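Local coordinates for molinate hydrolase (Gulosibacter molinativorax, PDB 4UB9), which hydrolyses the thiocarbamate pesticide molinate and binds zinc, as a probable member of the amidohydrolase family, at residues V94-H99 against V369-G375; A130-L134 against E164-I168; V98-D102 against V125-A130. All coordinates share one frame; numbering follows the deposited sequence.

Interaction 1 of 3, residues V94-H99 against V369-G375; sequences VNGNVH and VLGTDAG
The amidohydrolase TIM barrel closes here, where its first strand, through V94-H99, meets its last, through V369-G375, at the ends of the strands that face the zinc site. G96 N donates to L370 O over 2.8 Å, and a CB on G96 would collide with that same oxygen. N97 O is gripped twice: T372 N (3.1 Å) lies in its carbonyl plane on a lone pair, while D373 N (2.9 Å) comes from above that plane. Further on, H99 N gives a nearly straight bond to A374 O (2.9 Å, 170°), and H99 ND1 a weak one to D373 O. With CG anti to the backbone N (chi1 -164°), the N95 side chain turns its OD1 onto N97 N at 3.0 Å, an Asx turn. It crosses the side chain of L370 at about a right angle, L370 CD2 lying 3.8 Å from N95 OD1. Were N95 an alanine, N97 N would probably lose its Asx-turn acceptor and L370 CD2 the amide it packs against. T372 OG1 hydrogen-bonds D400 OD2, which N95 ND2 reaches only weakly. The side chain of D373 lies about 5 Å from the zinc ion, which H282 and H302 bind. T372 OG1 also closes an ST turn, taking A374 N at 3.1 Å.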
loop_
_atom_site.group_PDB
_atom_site.type_symbol
_atom_site.label_atom_id
_atom_site.label_comp_id
_atom_site.label_asym_id
_atom_site.label_seq_id
_atom_site.Cartn_x
_atom_site.Cartn_y
_atom_site.Cartn_z
ATOM N N VAL A 94 7.935 23.409 33.849
ATOM C CA VAL A 94 6.560 23.238 33.356
ATOM C C VAL A 94 6.531 23.058 31.863
ATOM O O VAL A 94 7.102 23.858 31.101
ATOM C CB VAL A 94 5.685 24.462 33.712
ATOM C CG1 VAL A 94 4.248 24.251 33.244
ATOM C CG2 VAL A 94 5.708 24.725 35.216
ATOM N N ASN A 95 5.867 21.996 31.439
ATOM C CA ASN A 95 5.769 21.688 30.009
ATOM C C ASN A 95 4.341 21.912 29.565
ATOM O O ASN A 95 3.426 21.227 30.024
ATOM C CB ASN A 95 6.180 20.237 29.713
ATOM C CG ASN A 95 6.454 19.988 28.240
ATOM O OD1 ASN A 95 5.745 20.496 27.343
ATOM N ND2 ASN A 95 7.500 19.199 27.964
ATOM N N GLY A 96 4.176 22.794 28.589
ATOM C CA GLY A 96 2.845 23.179 28.103
ATOM C C GLY A 96 2.155 22.245 27.122
ATOM O O GLY A 96 1.000 22.459 26.763
ATOM N N ASN A 97 2.869 21.228 26.658
ATOM C CA ASN A 97 2.305 20.264 25.739
ATOM C C ASN A 97 3.082 18.983 25.657
ATOM O O ASN A 97 4.089 18.886 24.960
ATOM C CB ASN A 97 2.174 20.835 24.343
ATOM C CG ASN A 97 1.518 19.861 23.381
ATOM O OD1 ASN A 97 0.775 18.986 23.787
ATOM N ND2 ASN A 97 1.775 20.028 22.111
ATOM N N VAL A 98 2.562 17.987 26.341
ATOM C CA VAL A 98 3.056 16.620 26.234
ATOM C C VAL A 98 1.941 15.626 25.922
ATOM O O VAL A 98 0.759 15.947 25.965
ATOM C CB VAL A 98 3.730 16.137 27.551
ATOM C CG1 VAL A 98 4.792 17.112 27.986
ATOM C CG2 VAL A 98 2.693 15.941 28.647
ATOM N N HIS A 99 2.345 14.396 25.634
ATOM C CA HIS A 99 1.417 13.280 25.461
ATOM C C HIS A 99 1.946 12.075 26.228
ATOM O O HIS A 99 2.930 11.434 25.845
ATOM C CB HIS A 99 1.243 12.962 24.000
ATOM C CG HIS A 99 0.729 14.121 23.214
ATOM N ND1 HIS A 99 1.436 14.710 22.190
ATOM C CD2 HIS A 99 -0.423 14.815 23.311
ATOM C CE1 HIS A 99 0.751 15.726 21.699
ATOM N NE2 HIS A 99 -0.388 15.803 22.351
ATOM N N VAL A 369 5.163 30.117 24.796
ATOM C CA VAL A 369 5.058 29.010 25.736
ATOM C C VAL A 369 5.792 27.758 25.271
ATOM O O VAL A 369 5.761 27.369 24.105
ATOM C CB VAL A 369 3.603 28.633 25.940
ATOM C CG1 VAL A 369 3.466 27.281 26.659
ATOM C CG2 VAL A 369 2.920 29.731 26.743
ATOM N N LEU A 370 6.510 27.137 26.205
ATOM C CA LEU A 370 7.219 25.912 25.901
ATOM C C LEU A 370 6.228 24.758 25.793
ATOM O O LEU A 370 5.425 24.508 26.706
ATOM C CB LEU A 370 8.278 25.594 26.970
ATOM C CG LEU A 370 9.173 24.358 26.740
ATOM C CD1 LEU A 370 10.497 24.561 27.459
ATOM C CD2 LEU A 370 8.540 23.054 27.238
ATOM N N GLY A 371 6.375 24.001 24.716
ATOM C CA GLY A 371 5.645 22.740 24.523
ATOM C C GLY A 371 6.255 21.946 23.402
ATOM O O GLY A 371 6.852 22.508 22.506
ATOM N N THR A 372 6.117 20.623 23.464
ATOM C CA THR A 372 6.911 19.742 22.580
ATOM C C THR A 372 6.235 18.586 21.858
ATOM O O THR A 372 6.825 18.000 20.973
ATOM C CB THR A 372 8.020 19.069 23.409
ATOM O OG1 THR A 372 7.410 18.342 24.480
ATOM C CG2 THR A 372 8.987 20.127 23.971
ATOM N N ASP A 373 5.035 18.231 22.276
ATOM C CA ASP A 373 4.325 17.064 21.762
ATOM C C ASP A 373 5.023 15.815 22.229
ATOM O O ASP A 373 4.788 14.742 21.707
ATOM C CB ASP A 373 4.197 17.071 20.206
ATOM C CG ASP A 373 2.876 17.730 19.671
ATOM O OD1 ASP A 373 1.845 17.742 20.391
ATOM O OD2 ASP A 373 2.884 18.243 18.517
ATOM N N ALA A 374 5.910 15.944 23.205
ATOM C CA ALA A 374 6.791 14.819 23.535
ATOM C C ALA A 374 6.100 13.732 24.289
ATOM O O ALA A 374 5.119 13.962 25.017
ATOM C CB ALA A 374 8.001 15.289 24.303
ATOM N N GLY A 375 6.631 12.540 24.126
ATOM C CA GLY A 375 6.093 11.342 24.790
ATOM C C GLY A 375 7.195 10.389 25.178
ATOM O O GLY A 375 8.325 10.522 24.770
#

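Interaction 2 of 3, residues A130-L134 against E164-I168; sequences AQIAL and EGARI
Q131 and A130, one helical turn from the end of helix 122-135, supply the two hydrogen bonds to the chain at E164-A166. Q131 NE2 donates to E164 O over 3.0 Å in a fairly straight bond (161°); the acceptor lies almost in the plane of the Q131 amide, yet the NH2 approaches from above the E164 carbonyl plane. With CG anti to its carbonyl carbon (chi1 -70°) and the chain extended beyond, Q131 stretches along the loop, and its OE1 takes L481 N. The second bond uses a helix carbonyl: A166 N reaches A130 O at 3.2 Å, far out of the carbonyl plane and on the face opposite L134 N, so the intrahelical bond from L134 N (3.0 Å) is kept and the buried oxygen has two donors.

In the barrel, helix 122-135 is the last and longest helix of the beta-alpha-beta crossover from the first strand to strand 138-143, and the E164-I168 segment leads into the next parallel strand, 167-170.

Charge enters through E164, whose chain bends at chi2 (70°) and brings OE1 back onto G165 N at 3.0 Å, using the anti lone pair, while OE2 forms a salt bridge with R472.

Van der Waals packing makes up the rest. L134 crosses the E164 side chain at about a right angle, its CD2 coming 3.6 Å from E164 OE1, and L134 CB comes 3.8 Å from A166 N. A133 CB meets A166 CB at 4.4 Å, and A130 CB is loosely touched by I168 CD1. G165 passes the helix with backbone angles that only glycine takes easily; a CB there would press on A130 CB and on the carbonyl O of E164.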
loop_
_atom_site.group_PDB
_atom_site.type_symbol
_atom_site.label_atom_id
_atom_site.label_comp_id
_atom_site.label_asym_id
_atom_site.label_seq_id
_atom_site.Cartn_x
_atom_site.Cartn_y
_atom_site.Cartn_z
ATOM N N ALA A 130 4.834 10.463 33.367
ATOM C CA ALA A 130 4.842 11.618 34.272
ATOM C C ALA A 130 6.092 11.617 35.176
ATOM O O ALA A 130 6.643 12.658 35.520
ATOM C CB ALA A 130 3.598 11.617 35.122
ATOM N N GLN A 131 6.522 10.424 35.560
ATOM C CA GLN A 131 7.737 10.262 36.387
ATOM C C GLN A 131 8.973 10.593 35.593
ATOM O O GLN A 131 9.915 11.164 36.120
ATOM C CB GLN A 131 7.831 8.854 36.944
ATOM C CG GLN A 131 6.783 8.608 37.998
ATOM C CD GLN A 131 6.659 7.137 38.370
ATOM O OE1 GLN A 131 7.524 6.331 38.099
ATOM N NE2 GLN A 131 5.567 6.813 38.984
ATOM N N ILE A 132 8.966 10.235 34.323
ATOM C CA ILE A 132 10.070 10.583 33.459
ATOM C C ILE A 132 10.165 12.092 33.225
ATOM O O ILE A 132 11.242 12.641 33.107
ATOM C CB ILE A 132 9.966 9.839 32.140
ATOM C CG1 ILE A 132 10.295 8.373 32.401
ATOM C CG2 ILE A 132 10.925 10.413 31.099
ATOM C CD1 ILE A 132 10.150 7.487 31.193
ATOM N N ALA A 133 9.030 12.770 33.199
ATOM C CA ALA A 133 9.049 14.224 33.101
ATOM C C ALA A 133 9.658 14.803 34.379
ATOM O O ALA A 133 10.535 15.658 34.321
ATOM C CB ALA A 133 7.658 14.767 32.881
ATOM N N LEU A 134 9.188 14.278 35.507
ATOM C CA LEU A 134 9.662 14.667 36.834
ATOM C C LEU A 134 11.182 14.468 36.993
ATOM O O LEU A 134 11.903 15.338 37.515
ATOM C CB LEU A 134 8.935 13.902 37.903
ATOM C CG LEU A 134 9.185 14.343 39.345
ATOM C CD1 LEU A 134 8.943 15.822 39.550
ATOM C CD2 LEU A 134 8.314 13.546 40.312
ATOM N N GLU A 164 3.449 8.428 42.190
ATOM C CA GLU A 164 4.507 9.381 41.936
ATOM C C GLU A 164 4.449 9.967 40.507
ATOM O O GLU A 164 4.031 9.309 39.564
ATOM C CB GLU A 164 5.847 8.677 42.151
ATOM C CG GLU A 164 7.085 9.509 41.854
ATOM C CD GLU A 164 7.288 10.614 42.884
ATOM O OE1 GLU A 164 6.565 11.631 42.821
ATOM O OE2 GLU A 164 8.187 10.475 43.757
ATOM N N GLY A 165 4.882 11.216 40.383
ATOM C CA GLY A 165 5.041 11.862 39.080
ATOM C C GLY A 165 4.777 13.348 39.062
ATOM O O GLY A 165 4.220 13.901 39.978
ATOM N N ALA A 166 5.130 13.977 37.969
ATOM C CA ALA A 166 4.700 15.340 37.710
ATOM C C ALA A 166 3.195 15.434 37.830
ATOM O O ALA A 166 2.486 14.470 37.518
ATOM C CB ALA A 166 5.128 15.793 36.317
ATOM N N ARG A 167 2.688 16.573 38.319
ATOM C CA ARG A 167 1.247 16.709 38.350
ATOM C C ARG A 167 0.758 16.967 36.921
ATOM O O ARG A 167 1.449 17.563 36.070
ATOM C CB ARG A 167 0.728 17.732 39.340
ATOM C CG ARG A 167 0.755 19.157 38.901
ATOM C CD ARG A 167 0.098 20.058 39.950
ATOM N NE ARG A 167 0.835 20.032 41.198
ATOM C CZ ARG A 167 2.061 20.519 41.400
ATOM N NH1 ARG A 167 2.738 21.147 40.443
ATOM N NH2 ARG A 167 2.623 20.396 42.603
ATOM N N ILE A 168 -0.422 16.455 36.685
ATOM C CA ILE A 168 -1.035 16.435 35.383
ATOM C C ILE A 168 -2.287 17.267 35.320
ATOM O O ILE A 168 -3.151 17.193 36.178
ATOM C CB ILE A 168 -1.455 15.024 35.011
ATOM C CG1 ILE A 168 -0.259 14.099 35.005
ATOM C CG2 ILE A 168 -2.092 15.008 33.615
ATOM C CD1 ILE A 168 -0.642 12.644 34.840
#

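Interaction 3 of 3, residues V98-D102 against V125-A130; sequences VHLLD and VIEEAA
L100 meets I126 at about a right angle, CB touching I126 CG2 at 3.7 Å and CD1 resting against the same methyl. Its other branch turns along the helix, CD2 sitting 3.7 Å from A129 CB, so one leucine spans residues three apart on one face of helix 122-135. Chi1 (-60°) turns CG toward the helix, and chi2 near 180° divides the methyls, CD1 to I126 and CD2 to A129. L101, next in the chain, reaches the N-terminal side of the same face: CD2 strikes V125 CG1 crosswise at 3.6 Å, while its CG passes I126 CG1 obliquely at 4.0 Å. I126 is thus flanked by both leucines, offering CG2 to L100 and CG1 to L101. D102 N-caps helix 103-106 through OD1 to M105 N; the contact packs the loop that opens the crossover, V98-D102, onto its last helix. I168 of strand 167-170 covers L100 and I126 from beyond. L100 N goes to D143 OD2. With no polar bond between the segments, the contact rests on the van der Waals fit of aliphatic side chains, with L100 O also lying against A129 CB.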
loop_
_atom_site.group_PDB
_atom_site.type_symbol
_atom_site.label_atom_id
_atom_site.label_comp_id
_atom_site.label_asym_id
_atom_site.label_seq_id
_atom_site.Cartn_x
_atom_site.Cartn_y
_atom_site.Cartn_z
ATOM N N VAL A 98 2.562 17.987 26.341
ATOM C CA VAL A 98 3.056 16.620 26.234
ATOM C C VAL A 98 1.941 15.626 25.922
ATOM O O VAL A 98 0.759 15.947 25.965
ATOM C CB VAL A 98 3.730 16.137 27.551
ATOM C CG1 VAL A 98 4.792 17.112 27.986
ATOM C CG2 VAL A 98 2.693 15.941 28.647
ATOM N N HIS A 99 2.345 14.396 25.634
ATOM C CA HIS A 99 1.417 13.280 25.461
ATOM C C HIS A 99 1.946 12.075 26.228
ATOM O O HIS A 99 2.930 11.434 25.845
ATOM C CB HIS A 99 1.243 12.962 24.000
ATOM C CG HIS A 99 0.729 14.121 23.214
ATOM N ND1 HIS A 99 1.436 14.710 22.190
ATOM C CD2 HIS A 99 -0.423 14.815 23.311
ATOM C CE1 HIS A 99 0.751 15.726 21.699
ATOM N NE2 HIS A 99 -0.388 15.803 22.351
ATOM N N LEU A 100 1.248 11.763 27.304
ATOM C CA LEU A 100 1.659 10.742 28.241
ATOM C C LEU A 100 1.353 9.300 27.774
ATOM O O LEU A 100 1.917 8.343 28.317
ATOM C CB LEU A 100 1.056 11.019 29.619
ATOM C CG LEU A 100 1.527 12.395 30.167
ATOM C CD1 LEU A 100 0.846 12.752 31.474
ATOM C CD2 LEU A 100 3.052 12.462 30.382
ATOM N N LEU A 101 0.449 9.163 26.794
ATOM C CA LEU A 101 0.475 8.040 25.850
ATOM C C LEU A 101 1.027 8.644 24.573
ATOM O O LEU A 101 0.512 9.658 24.090
ATOM C CB LEU A 101 -0.911 7.462 25.597
ATOM C CG LEU A 101 -1.578 6.701 26.751
ATOM C CD1 LEU A 101 -2.920 6.105 26.335
ATOM C CD2 LEU A 101 -0.677 5.587 27.244
ATOM N N ASP A 102 2.064 8.037 24.012
ATOM C CA ASP A 102 2.922 8.714 23.018
ATOM C C ASP A 102 2.285 8.873 21.652
ATOM O O ASP A 102 2.352 8.012 20.791
ATOM C CB ASP A 102 4.254 7.969 22.862
ATOM C CG ASP A 102 5.274 8.754 22.060
ATOM O OD1 ASP A 102 4.905 9.702 21.307
ATOM O OD2 ASP A 102 6.464 8.456 22.240
ATOM N N VAL A 125 1.206 3.409 32.362
ATOM C CA VAL A 125 2.058 3.957 31.318
ATOM C C VAL A 125 2.122 5.481 31.499
ATOM O O VAL A 125 3.173 6.118 31.366
ATOM C CB VAL A 125 1.516 3.651 29.920
ATOM C CG1 VAL A 125 2.274 4.418 28.835
ATOM C CG2 VAL A 125 1.581 2.169 29.668
ATOM N N ILE A 126 0.963 6.065 31.768
ATOM C CA ILE A 126 0.856 7.502 31.897
ATOM C C ILE A 126 1.633 7.964 33.139
ATOM O O ILE A 126 2.357 8.950 33.109
ATOM C CB ILE A 126 -0.612 7.936 31.957
ATOM C CG1 ILE A 126 -1.230 7.797 30.570
ATOM C CG2 ILE A 126 -0.735 9.391 32.419
ATOM C CD1 ILE A 126 -2.728 7.991 30.537
ATOM N N GLU A 127 1.480 7.236 34.238
ATOM C CA GLU A 127 2.247 7.552 35.481
ATOM C C GLU A 127 3.743 7.453 35.252
ATOM O O GLU A 127 4.488 8.371 35.589
ATOM C CB GLU A 127 1.825 6.682 36.644
ATOM C CG GLU A 127 0.420 7.046 37.109
ATOM C CD GLU A 127 -0.236 6.000 38.005
ATOM O OE1 GLU A 127 0.440 5.006 38.366
ATOM O OE2 GLU A 127 -1.433 6.184 38.349
ATOM N N GLU A 128 4.170 6.376 34.630
ATOM C CA GLU A 128 5.600 6.212 34.251
ATOM C C GLU A 128 6.102 7.435 33.447
ATOM O O GLU A 128 7.181 7.974 33.707
ATOM C CB GLU A 128 5.820 4.946 33.421
ATOM C CG GLU A 128 7.247 4.726 32.928
ATOM C CD GLU A 128 7.415 3.531 31.992
ATOM O OE1 GLU A 128 6.452 3.216 31.262
ATOM O OE2 GLU A 128 8.500 2.894 31.961
ATOM N N ALA A 129 5.304 7.877 32.463
ATOM C CA ALA A 129 5.707 9.013 31.621
ATOM C C ALA A 129 5.773 10.313 32.437
ATOM O O ALA A 129 6.667 11.144 32.239
ATOM C CB ALA A 129 4.764 9.185 30.461
ATOM N N ALA A 130 4.834 10.463 33.367
ATOM C CA ALA A 130 4.842 11.618 34.272
ATOM C C ALA A 130 6.092 11.617 35.176
ATOM O O ALA A 130 6.643 12.658 35.520
ATOM C CB ALA A 130 3.598 11.617 35.122
#

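Overall arrangement
All three contacts are buried, none at the surface, but they differ in depth and chemistry. The centre of interaction 1 is about 2 Å from the centre of the chain; it joins barrel strands and is built mostly of backbone bonds and polar side chains close to the zinc. The centres of interactions 2 and 3 are about 12 and 10 Å from the centre of the chain. Both use helix 122-135 and share A130: the one mixes polar grips on a loop with packing, the other is aliphatic packing. I168 CD1 joins them, 3.7 Å from L100 CD1. Interactions 1 and 3 start from the same strand end, sharing V98 and H99, and touch where G375 C packs 3.6 Å from D102 OD2.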